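Local structure of beta-glucosidase (Saccharopolyspora erythraea D, 5M6G) at residues K231-D236 / Y291-V296; V276-W281 / V308-A313; K285-T290 / A334-F339; N203-T208 / L260-E265. The protein probably hydrolyses terminal, non-reducing beta-D-glucosyl residues, releasing beta-D-glucose, as a member of glycosyl hydrolase family 3. One frame throughout, in Å; residues are numbered along the deposited sequence.

Interaction 1: K231-D236 / Y291-V296; sequences KHYVGD and YLVNDV. With SOR (sorbitol), chain L.
Y233 closes strand 229-233 with its CA 8.1 Å from V293 CA on helix 290-300, and the chain turns a corner at H232, with cis peptide bonds before H232 and before V234. CG of Y233 is anti to the backbone N (chi1 -175°), and the ring reaches the helix edge-first. Its OH donates to L292 O over 2.7 Å from above the carbonyl plane (35° out of it). CG1 of V296 packs on the same hydroxyl, the two side chains crossing at about a right angle, while V234 CG1 touches L292 CD1 at 4.0 Å. F263 meets the Y233 ring edge-to-face. The fold is the TIM-barrel-like domain of the family, a barrel strand against a surrounding helix, with the sugar pocket at the strand's end. There K231 NZ and H232 NE2 both hydrogen-bond sorbitol O1, each at 2.6 Å. K231 CG lies over the centre of the H232 ring. H232 ND1 donates to D236 OD2 at 2.8 Å, in the ring plane, which fixes the imidazole's rotation; H232 N also donates to D236 OD2, from above the carboxylate plane. An alanine at H232 would probably leave sorbitol O1 without its imidazole partner and D236 OD2 with the backbone N alone of these two donors.

Interaction 2: V276-W281 / V308-A313; sequences VSYSSW and VSDYDA. With SOR (sorbitol), chain L; GOL (glycerol), chain J.
Y278 and D310 stack across this contact: the ring and carboxylate planes are 3° apart, and D310 CB makes a CH-pi contact over the ring face, 4.0 Å from the Y278 centroid. A313 CB adds an apolar touch to Y278 CE1 at 3.6 Å. Of the hydrogen bonds, the backbone one runs from V276 N to V308 O (3.0 Å), and Y278 OH donates to Y311 O over a very short 2.5 Å. A phenylalanine at Y278 would probably keep the stack but leave Y311 O without this donor, making the turn after D310 less firmly held. The carboxylate is gripped by ligands as well: sorbitol O3 donates to D310 OD1 (2.5 Å), which also takes Y311 N, and glycerol O1 donates to D310 OD2 (2.7 Å). That glycerol, probably from the crystallisation liquor, accepts from Y278 N at an almost straight 174°. V276 O, packed against D310 CB, has no polar partner in the model. D310 and Y311 line the sorbitol pocket, where two neighbouring parallel strands, 273-276 and 306-308, run out into loops; H232 from strand 229-233 packs on S277 and D310, and H287 NE2, from the loop before helix 290-300, is hydrogen-bonded to D310 N.

Interaction 3: K285-T290 / A334-F339; sequences KLHAST and AGIDMF
H287 and I336 carry the side-chain part of this contact, crossing obliquely: the tip of the isoleucine, CD1, comes to 3.4 Å from H287 CD2, with H287 CG a little farther off. I336 CD1 is anti to CA (chi2 180°), which stretches that arm out to the imidazole, while its CG2 branch lies over the rim of one face of the F339 ring. The imidazole is held from its other atoms, NE2 by D310 N and ND1 more weakly by S277 O, so the isoleucine meets a ring whose rotation is already set. Beside it, the methyl of A334 sits in the bend of the opposite backbone. Its CB is 3.7 Å from H287 O and 3.9 Å from S289 N, and it also packs on A288 C. T290 approaches the alanine backbone instead, with T290 OG1 3.6 Å from A334 CA; no hydrogen bond joins the two segments.

In the TIM-barrel-like domain, the loop before helix 290-300 here meets the turn between helix 325-334 and strand 339-341, and H287 backs D310, a sorbitol ligand. G335 leaves helix 325-334 through a Schellman motif, its positive phi suited to glycine, and S289 is the N-cap of helix 290-300, its OG bonded to L292 N. The serine also centres an inverse gamma turn, whose T290 N to A288 O bond is weak. S331 OG, from helix 325-334, bonds H287 O. D337 forms salt bridges with K298 and R365, tying the chain that leads into strand 339-341 to helices 290-300 and 363-379.

Interaction 4: N203-T208 / L260-E265; sequences NASAMT and LPPFRE
A204 and S205 of helix 201-206 press on the pyrrolidine ring of P262. A204 CB meets P262 CG at 3.6 Å, and the serine hydroxyl touches the same ring, S205 OG being 3.3 Å from P262 N. That nearness is packing rather than a hydrogen bond, since the proline nitrogen has no hydrogen to share; S205 OG is bonded to S201 O one helical turn back. S205 CB also touches E265 CG at 4.0 Å. T208 comes in beyond the helix end, its CG2 against P262 O and its OG1 3.7 Å from E265 CB, the threonine and glutamate side chains crossing at about a right angle.

A second shell of polar bonds sets these groups. T208 OG1, placed between the backbone N and the carbonyl carbon (chi1 64°), donates to S205 O at 2.8 Å, and T208 N gives the same oxygen another bond. Water 1 is a third donor to S205 O, at 3.1 Å, and it also donates to E265 OE1 at 2.5 Å, bridging the two segments where direct hydrogen bonds are absent. The glutamate chain bends at chi2 (-65°), and its OE1 meets this water. R269 adds a weak bond to T208 OG1.

The contact is plain helix-to-helix packing: the start of helix 261-268 lies against the end of helix 201-206. P262 also rests on V182, and F263, pointing away from helix 201-206, reaches strand 229-233 at A230.

Overall arrangement
Interactions 1 and 2 share the sorbitol, K231 and H232 binding O1 and D310 binding O3; their centres are 9 Å apart, and Y233 O accepts a probable hydrogen bond from S277 N at 2.8 Å. Interaction 3 adjoins both, its centre about 8 Å from each: H287 NE2 meets D310 N at 3.1 Å, and T290 O meets D295 N at 3.0 Å. H287 is thus a second-shell residue to D310. Interaction 4 is more distant, its centre 14 Å from that of interaction 1, which it touches through F263 CZ, 3.4 Å from Y233 CA. It touches neither interaction 2 nor interaction 3, the nearest atoms being about 7 and 8 Å away.

Interaction 1: K231-D236 / Y291-V296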
# COMPACT_ATOMS: atom_id res chain seq x y z
N LYS A 231 -5.22 -6.75 2.87
CA LYS A 231 -6.32 -5.78 2.86
C LYS A 231 -6.80 -5.50 1.43
O LYS A 231 -6.07 -5.75 0.47
CB LYS A 231 -5.88 -4.47 3.54
CG LYS A 231 -4.88 -3.63 2.73
CD LYS A 231 -4.33 -2.46 3.57
CE LYS A 231 -3.57 -1.45 2.67
NZ LYS A 231 -3.09 -0.27 3.45
N HIS A 232 -8.02 -4.98 1.26
CA HIS A 232 -9.04 -4.86 2.29
C HIS A 232 -10.12 -5.92 2.04
O HIS A 232 -10.67 -6.02 0.94
CB HIS A 232 -9.67 -3.47 2.30
CG HIS A 232 -8.67 -2.35 2.27
ND1 HIS A 232 -8.05 -1.93 1.11
CD2 HIS A 232 -8.20 -1.55 3.25
CE1 HIS A 232 -7.23 -0.93 1.38
NE2 HIS A 232 -7.31 -0.68 2.67
N TYR A 233 -10.41 -6.71 3.08
CA TYR A 233 -11.33 -7.83 3.00
C TYR A 233 -12.79 -7.38 3.04
O TYR A 233 -13.20 -6.78 4.03
CB TYR A 233 -11.05 -8.80 4.17
CG TYR A 233 -11.87 -10.06 4.12
CD1 TYR A 233 -11.41 -11.17 3.42
CD2 TYR A 233 -13.10 -10.15 4.75
CE1 TYR A 233 -12.17 -12.33 3.33
CE2 TYR A 233 -13.88 -11.31 4.67
CZ TYR A 233 -13.40 -12.40 3.96
OH TYR A 233 -14.12 -13.56 3.87
N VAL A 234 -13.60 -7.64 2.00
CA VAL A 234 -13.19 -8.24 0.72
C VAL A 234 -14.03 -7.58 -0.37
O VAL A 234 -15.18 -7.20 -0.13
CB VAL A 234 -13.33 -9.79 0.71
CG1 VAL A 234 -14.75 -10.22 1.10
CG2 VAL A 234 -12.93 -10.39 -0.65
N GLY A 235 -13.45 -7.42 -1.55
CA GLY A 235 -14.15 -6.82 -2.67
C GLY A 235 -13.92 -5.34 -2.85
O GLY A 235 -14.69 -4.69 -3.57
N ASP A 236 -12.89 -4.77 -2.21
CA ASP A 236 -12.68 -3.33 -2.32
C ASP A 236 -12.42 -2.90 -3.77
O ASP A 236 -12.78 -1.78 -4.15
CB ASP A 236 -11.54 -2.89 -1.38
CG ASP A 236 -10.27 -3.72 -1.54
OD1 ASP A 236 -10.30 -4.82 -2.13
OD2 ASP A 236 -9.21 -3.27 -1.04
N TYR A 291 -21.17 -13.01 8.15
CA TYR A 291 -20.96 -14.09 7.19
C TYR A 291 -19.56 -14.02 6.59
O TYR A 291 -18.80 -14.99 6.63
CB TYR A 291 -22.03 -14.05 6.08
CG TYR A 291 -21.78 -15.08 5.00
CD1 TYR A 291 -21.83 -16.44 5.30
CD2 TYR A 291 -21.48 -14.70 3.70
CE1 TYR A 291 -21.59 -17.39 4.33
CE2 TYR A 291 -21.24 -15.65 2.71
CZ TYR A 291 -21.31 -17.00 3.04
OH TYR A 291 -21.07 -17.95 2.07
N LEU A 292 -19.18 -12.86 6.05
CA LEU A 292 -17.89 -12.81 5.35
C LEU A 292 -16.73 -12.83 6.34
O LEU A 292 -15.71 -13.49 6.07
CB LEU A 292 -17.82 -11.57 4.44
CG LEU A 292 -18.73 -11.64 3.21
CD1 LEU A 292 -18.52 -10.42 2.32
CD2 LEU A 292 -18.46 -12.91 2.42
N VAL A 293 -16.85 -12.14 7.47
CA VAL A 293 -15.71 -12.03 8.39
C VAL A 293 -15.62 -13.25 9.30
O VAL A 293 -14.56 -13.87 9.43
CB VAL A 293 -15.81 -10.72 9.21
CG1 VAL A 293 -14.66 -10.65 10.21
CG2 VAL A 293 -15.78 -9.52 8.31
N ASN A 294 -16.72 -13.61 9.96
CA ASN A 294 -16.62 -14.76 10.86
C ASN A 294 -16.78 -16.07 10.10
O ASN A 294 -15.94 -16.97 10.23
CB ASN A 294 -17.65 -14.67 11.98
CG ASN A 294 -17.52 -15.82 12.96
OD1 ASN A 294 -16.67 -15.79 13.86
ND2 ASN A 294 -18.33 -16.86 12.77
N ASP A 295 -17.84 -16.20 9.31
CA ASP A 295 -18.15 -17.50 8.73
C ASP A 295 -17.16 -17.87 7.63
O ASP A 295 -16.63 -18.99 7.60
CB ASP A 295 -19.58 -17.52 8.20
CG ASP A 295 -20.62 -17.45 9.31
OD1 ASP A 295 -20.23 -17.50 10.50
OD2 ASP A 295 -21.82 -17.33 9.00
N VAL A 296 -16.86 -16.94 6.73
CA VAL A 296 -16.00 -17.27 5.60
C VAL A 296 -14.52 -17.10 5.95
O VAL A 296 -13.73 -18.03 5.79
CB VAL A 296 -16.40 -16.44 4.36
CG1 VAL A 296 -15.45 -16.70 3.20
CG2 VAL A 296 -17.84 -16.79 3.96
C1 SOR L . -6.04 1.49 4.54
C2 SOR L . -5.04 2.18 5.45
C3 SOR L . -5.76 3.26 6.25
C4 SOR L . -4.77 4.22 6.91
C5 SOR L . -5.38 5.58 7.23
C6 SOR L . -4.24 6.55 7.54
O1 SOR L . -5.39 0.91 3.44
O2 SOR L . -4.45 1.24 6.32
O3 SOR L . -6.54 2.63 7.23
O4 SOR L . -4.26 3.63 8.09
O5 SOR L . -6.18 6.08 6.17
O6 SOR L . -4.69 7.89 7.46

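Interaction 2: V276-W281 / V308-A313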
# COMPACT_ATOMS: atom_id res chain seq x y z
N VAL A 276 -10.35 -5.34 7.35
CA VAL A 276 -11.66 -5.35 6.69
C VAL A 276 -11.87 -4.06 5.90
O VAL A 276 -11.31 -3.01 6.22
CB VAL A 276 -12.77 -5.57 7.74
CG1 VAL A 276 -14.16 -5.68 7.08
CG2 VAL A 276 -12.47 -6.83 8.54
N SER A 277 -12.70 -4.14 4.85
CA SER A 277 -12.92 -3.02 3.95
C SER A 277 -14.07 -2.12 4.40
O SER A 277 -15.06 -2.57 4.97
CB SER A 277 -13.24 -3.52 2.54
OG SER A 277 -13.65 -2.43 1.73
N TYR A 278 -13.91 -0.82 4.13
CA TYR A 278 -15.01 0.13 4.25
C TYR A 278 -16.18 -0.23 3.35
O TYR A 278 -17.32 0.17 3.63
CB TYR A 278 -14.56 1.53 3.84
CG TYR A 278 -13.66 2.31 4.74
CD1 TYR A 278 -13.85 2.36 6.11
CD2 TYR A 278 -12.61 3.06 4.19
CE1 TYR A 278 -13.00 3.12 6.93
CE2 TYR A 278 -11.77 3.81 4.98
CZ TYR A 278 -11.96 3.85 6.34
OH TYR A 278 -11.11 4.61 7.09
N SER A 279 -15.92 -0.92 2.24
CA SER A 279 -16.93 -1.11 1.20
C SER A 279 -18.03 -2.06 1.68
O SER A 279 -17.99 -2.61 2.79
CB SER A 279 -16.28 -1.61 -0.08
OG SER A 279 -15.64 -2.86 0.12
N SER A 280 -19.04 -2.26 0.82
CA SER A 280 -20.15 -3.16 1.08
C SER A 280 -20.19 -4.26 0.03
O SER A 280 -19.62 -4.14 -1.06
CB SER A 280 -21.49 -2.42 1.06
OG SER A 280 -21.54 -1.40 2.05
N TRP A 281 -20.88 -5.34 0.37
CA TRP A 281 -21.15 -6.42 -0.58
C TRP A 281 -22.67 -6.53 -0.68
O TRP A 281 -23.34 -6.85 0.31
CB TRP A 281 -20.51 -7.74 -0.16
CG TRP A 281 -20.87 -8.87 -1.09
CD1 TRP A 281 -20.79 -8.86 -2.46
CD2 TRP A 281 -21.39 -10.16 -0.73
NE1 TRP A 281 -21.22 -10.07 -2.97
CE2 TRP A 281 -21.59 -10.88 -1.93
CE3 TRP A 281 -21.70 -10.78 0.48
CZ2 TRP A 281 -22.09 -12.19 -1.95
CZ3 TRP A 281 -22.19 -12.08 0.46
CH2 TRP A 281 -22.38 -12.77 -0.75
N VAL A 308 -8.36 -6.85 11.84
CA VAL A 308 -8.38 -5.46 12.26
C VAL A 308 -9.34 -4.68 11.38
O VAL A 308 -9.47 -4.96 10.18
CB VAL A 308 -6.96 -4.85 12.24
CG1 VAL A 308 -6.39 -4.84 10.82
CG2 VAL A 308 -6.94 -3.45 12.86
N SER A 309 -10.04 -3.71 11.98
CA SER A 309 -10.91 -2.83 11.21
C SER A 309 -10.09 -1.81 10.42
O SER A 309 -8.89 -1.61 10.67
CB SER A 309 -11.88 -2.09 12.14
OG SER A 309 -11.30 -0.90 12.67
N ASP A 310 -10.74 -1.16 9.45
CA ASP A 310 -10.17 0.03 8.85
C ASP A 310 -10.43 1.23 9.76
O ASP A 310 -11.10 1.13 10.80
CB ASP A 310 -10.72 0.26 7.43
CG ASP A 310 -9.73 1.00 6.52
OD1 ASP A 310 -8.89 1.79 7.02
OD2 ASP A 310 -9.79 0.78 5.28
N TYR A 311 -9.91 2.38 9.36
CA TYR A 311 -9.76 3.55 10.21
C TYR A 311 -11.11 4.22 10.43
O TYR A 311 -11.73 4.69 9.48
CB TYR A 311 -8.77 4.50 9.54
CG TYR A 311 -8.30 5.71 10.30
CD1 TYR A 311 -8.94 6.94 10.17
CD2 TYR A 311 -7.16 5.65 11.11
CE1 TYR A 311 -8.46 8.07 10.83
CE2 TYR A 311 -6.68 6.77 11.78
CZ TYR A 311 -7.34 7.97 11.64
OH TYR A 311 -6.86 9.08 12.31
N ASP A 312 -11.56 4.26 11.70
CA ASP A 312 -12.90 4.75 12.05
C ASP A 312 -13.97 4.10 11.17
O ASP A 312 -14.95 4.73 10.78
CB ASP A 312 -13.00 6.28 11.95
CG ASP A 312 -12.18 6.99 13.02
OD1 ASP A 312 -11.87 6.37 14.06
OD2 ASP A 312 -11.84 8.18 12.82
N ALA A 313 -13.78 2.81 10.87
CA ALA A 313 -14.69 2.12 9.96
C ALA A 313 -16.04 1.82 10.60
O ALA A 313 -17.06 1.81 9.91
CB ALA A 313 -14.06 0.83 9.46
C1 SOR L . -6.04 1.49 4.54
C2 SOR L . -5.04 2.18 5.45
C3 SOR L . -5.76 3.26 6.25
C4 SOR L . -4.77 4.22 6.91
C5 SOR L . -5.38 5.58 7.23
C6 SOR L . -4.24 6.55 7.54
O1 SOR L . -5.39 0.91 3.44
O2 SOR L . -4.45 1.24 6.32
O3 SOR L . -6.54 2.63 7.23
O4 SOR L . -4.26 3.63 8.09
O5 SOR L . -6.18 6.08 6.17
O6 SOR L . -4.69 7.89 7.46
C1 GOL J . -10.89 0.21 2.20
O1 GOL J . -11.50 -0.09 3.42
C2 GOL J . -11.93 0.97 1.40
O2 GOL J . -12.61 0.11 0.50
C3 GOL J . -11.09 1.98 0.66
O3 GOL J . -10.21 1.23 -0.13

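Interaction 3: K285-T290 / A334-F339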
# COMPACT_ATOMS: atom_id res chain seq x y z
N LYS A 285 -22.61 -3.77 4.72
CA LYS A 285 -21.29 -3.26 5.10
C LYS A 285 -20.37 -4.40 5.51
O LYS A 285 -20.75 -5.27 6.30
CB LYS A 285 -21.42 -2.27 6.26
CG LYS A 285 -22.07 -0.94 5.91
CD LYS A 285 -21.10 -0.01 5.20
CE LYS A 285 -21.78 1.29 4.79
NZ LYS A 285 -20.82 2.27 4.16
N LEU A 286 -19.14 -4.39 4.99
CA LEU A 286 -18.20 -5.46 5.34
C LEU A 286 -17.94 -5.50 6.84
O LEU A 286 -17.86 -6.58 7.43
CB LEU A 286 -16.90 -5.31 4.55
CG LEU A 286 -16.74 -6.30 3.38
CD1 LEU A 286 -16.55 -7.75 3.86
CD2 LEU A 286 -17.92 -6.21 2.41
N HIS A 287 -17.85 -4.33 7.48
CA HIS A 287 -17.58 -4.27 8.92
C HIS A 287 -18.73 -4.77 9.78
O HIS A 287 -18.57 -4.87 11.00
CB HIS A 287 -17.20 -2.84 9.32
CG HIS A 287 -15.76 -2.53 9.04
ND1 HIS A 287 -15.28 -2.30 7.77
CD2 HIS A 287 -14.69 -2.48 9.86
CE1 HIS A 287 -13.98 -2.09 7.82
NE2 HIS A 287 -13.59 -2.20 9.09
N ALA A 288 -19.88 -5.09 9.20
CA ALA A 288 -20.95 -5.75 9.95
C ALA A 288 -21.25 -7.14 9.42
O ALA A 288 -22.23 -7.76 9.86
CB ALA A 288 -22.23 -4.91 9.94
N SER A 289 -20.43 -7.67 8.50
CA SER A 289 -20.76 -8.92 7.82
C SER A 289 -20.24 -10.09 8.63
O SER A 289 -19.11 -10.55 8.46
CB SER A 289 -20.20 -8.94 6.40
OG SER A 289 -20.47 -10.20 5.79
N THR A 290 -21.08 -10.60 9.53
CA THR A 290 -20.74 -11.83 10.24
C THR A 290 -20.43 -12.95 9.25
O THR A 290 -19.51 -13.75 9.48
CB THR A 290 -21.90 -12.22 11.17
OG1 THR A 290 -22.24 -11.11 12.00
CG2 THR A 290 -21.50 -13.39 12.05
N ALA A 334 -19.53 -9.14 14.32
CA ALA A 334 -19.16 -9.62 12.99
C ALA A 334 -17.88 -10.45 13.02
O ALA A 334 -17.63 -11.19 12.06
CB ALA A 334 -19.02 -8.45 12.01
N GLY A 335 -17.08 -10.35 14.08
CA GLY A 335 -15.86 -11.13 14.18
C GLY A 335 -14.57 -10.33 14.12
O GLY A 335 -13.49 -10.94 14.13
N ILE A 336 -14.62 -9.00 14.05
CA ILE A 336 -13.40 -8.19 14.04
C ILE A 336 -12.75 -8.20 15.42
O ILE A 336 -13.44 -8.12 16.45
CB ILE A 336 -13.72 -6.76 13.55
CG1 ILE A 336 -14.20 -6.81 12.10
CG2 ILE A 336 -12.49 -5.84 13.67
CD1 ILE A 336 -14.55 -5.45 11.52
N ASP A 337 -11.43 -8.29 15.45
CA ASP A 337 -10.69 -8.45 16.71
C ASP A 337 -10.15 -7.14 17.27
O ASP A 337 -10.13 -6.97 18.49
CB ASP A 337 -9.51 -9.41 16.50
CG ASP A 337 -9.95 -10.75 15.97
OD1 ASP A 337 -10.88 -11.35 16.55
OD2 ASP A 337 -9.38 -11.19 14.95
N MET A 338 -9.67 -6.24 16.42
CA MET A 338 -9.04 -5.00 16.86
C MET A 338 -9.64 -3.85 16.07
O MET A 338 -9.91 -3.97 14.87
CB MET A 338 -7.53 -5.05 16.66
CG MET A 338 -6.82 -3.75 17.04
SD MET A 338 -5.03 -3.94 17.07
CE MET A 338 -4.80 -4.71 18.68
N PHE A 339 -9.85 -2.72 16.74
CA PHE A 339 -10.59 -1.62 16.15
C PHE A 339 -9.71 -0.39 16.04
O PHE A 339 -9.22 0.14 17.05
CB PHE A 339 -11.87 -1.37 16.95
CG PHE A 339 -12.82 -2.51 16.82
CD1 PHE A 339 -12.66 -3.65 17.59
CD2 PHE A 339 -13.79 -2.50 15.83
CE1 PHE A 339 -13.50 -4.73 17.42
CE2 PHE A 339 -14.64 -3.56 15.66
CZ PHE A 339 -14.49 -4.68 16.44

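Interaction 4: N203-T208 / L260-E265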
# COMPACT_ATOMS: atom_id res chain seq x y z
N ASN A 203 -2.93 -12.03 -10.57
CA ASN A 203 -1.95 -10.99 -10.31
C ASN A 203 -1.73 -10.84 -8.81
O ASN A 203 -0.63 -11.08 -8.30
CB ASN A 203 -2.40 -9.65 -10.92
CG ASN A 203 -2.45 -9.68 -12.45
OD1 ASN A 203 -1.63 -10.34 -13.10
ND2 ASN A 203 -3.40 -8.93 -13.05
N ALA A 204 -2.79 -10.47 -8.10
CA ALA A 204 -2.67 -10.22 -6.67
C ALA A 204 -2.22 -11.48 -5.93
O ALA A 204 -1.38 -11.41 -5.04
CB ALA A 204 -3.99 -9.70 -6.11
N SER A 205 -2.79 -12.64 -6.28
CA SER A 205 -2.44 -13.86 -5.57
C SER A 205 -0.94 -14.15 -5.66
O SER A 205 -0.30 -14.49 -4.66
CB SER A 205 -3.24 -15.05 -6.11
OG SER A 205 -4.62 -14.89 -5.83
N ALA A 206 -0.37 -14.03 -6.86
CA ALA A 206 1.05 -14.26 -7.01
C ALA A 206 1.87 -13.27 -6.19
O ALA A 206 2.92 -13.63 -5.63
CB ALA A 206 1.45 -14.18 -8.49
N MET A 207 1.40 -12.04 -6.08
CA MET A 207 2.19 -11.02 -5.40
C MET A 207 1.96 -11.00 -3.88
O MET A 207 2.51 -10.13 -3.20
CB MET A 207 1.92 -9.64 -6.00
CG MET A 207 2.25 -9.57 -7.49
SD MET A 207 3.94 -10.08 -7.84
CE MET A 207 4.13 -9.40 -9.50
N THR A 208 1.17 -11.94 -3.35
CA THR A 208 1.15 -12.08 -1.90
C THR A 208 2.48 -12.58 -1.37
O THR A 208 2.66 -12.67 -0.15
CB THR A 208 0.01 -13.02 -1.45
OG1 THR A 208 0.26 -14.34 -1.95
CG2 THR A 208 -1.33 -12.52 -1.96
N LEU A 260 -11.73 -13.00 -3.56
CA LEU A 260 -11.33 -13.84 -2.44
C LEU A 260 -9.98 -14.55 -2.61
O LEU A 260 -9.26 -14.69 -1.61
CB LEU A 260 -12.41 -14.89 -2.18
CG LEU A 260 -12.25 -15.62 -0.85
CD1 LEU A 260 -12.36 -14.65 0.33
CD2 LEU A 260 -13.28 -16.73 -0.75
N PRO A 261 -9.59 -15.03 -3.80
CA PRO A 261 -8.41 -15.91 -3.90
C PRO A 261 -7.14 -15.28 -3.35
O PRO A 261 -6.34 -16.00 -2.72
CB PRO A 261 -8.30 -16.18 -5.41
CG PRO A 261 -9.73 -16.17 -5.85
CD PRO A 261 -10.33 -15.02 -5.08
N PRO A 262 -6.87 -13.98 -3.57
CA PRO A 262 -5.65 -13.42 -2.98
C PRO A 262 -5.63 -13.49 -1.46
O PRO A 262 -4.55 -13.62 -0.87
CB PRO A 262 -5.65 -11.97 -3.47
CG PRO A 262 -6.38 -12.04 -4.78
CD PRO A 262 -7.50 -13.01 -4.48
N PHE A 263 -6.78 -13.42 -0.81
CA PHE A 263 -6.81 -13.62 0.64
C PHE A 263 -6.45 -15.06 1.00
O PHE A 263 -5.71 -15.29 1.96
CB PHE A 263 -8.17 -13.23 1.20
CG PHE A 263 -8.38 -11.75 1.24
CD1 PHE A 263 -7.79 -10.98 2.24
CD2 PHE A 263 -9.09 -11.11 0.22
CE1 PHE A 263 -7.95 -9.60 2.25
CE2 PHE A 263 -9.25 -9.74 0.22
CZ PHE A 263 -8.67 -8.97 1.23
N ARG A 264 -6.97 -16.03 0.25
CA ARG A 264 -6.63 -17.43 0.50
C ARG A 264 -5.12 -17.65 0.41
O ARG A 264 -4.52 -18.31 1.27
CB ARG A 264 -7.37 -18.33 -0.50
CG ARG A 264 -7.62 -19.75 -0.04
CD ARG A 264 -8.28 -20.59 -1.14
NE ARG A 264 -9.63 -20.16 -1.48
CZ ARG A 264 -10.72 -20.59 -0.86
NH1 ARG A 264 -10.60 -21.46 0.14
NH2 ARG A 264 -11.93 -20.18 -1.23
N GLU A 265 -4.49 -17.11 -0.64
CA GLU A 265 -3.04 -17.24 -0.80
C GLU A 265 -2.28 -16.55 0.32
O GLU A 265 -1.26 -17.06 0.79
CB GLU A 265 -2.60 -16.67 -2.15
CG GLU A 265 -2.56 -17.70 -3.26
CD GLU A 265 -1.51 -18.77 -3.01
OE1 GLU A 265 -0.30 -18.45 -3.10
OE2 GLU A 265 -1.90 -19.92 -2.71
O HOH W 1 1.45 -16.93 -3.93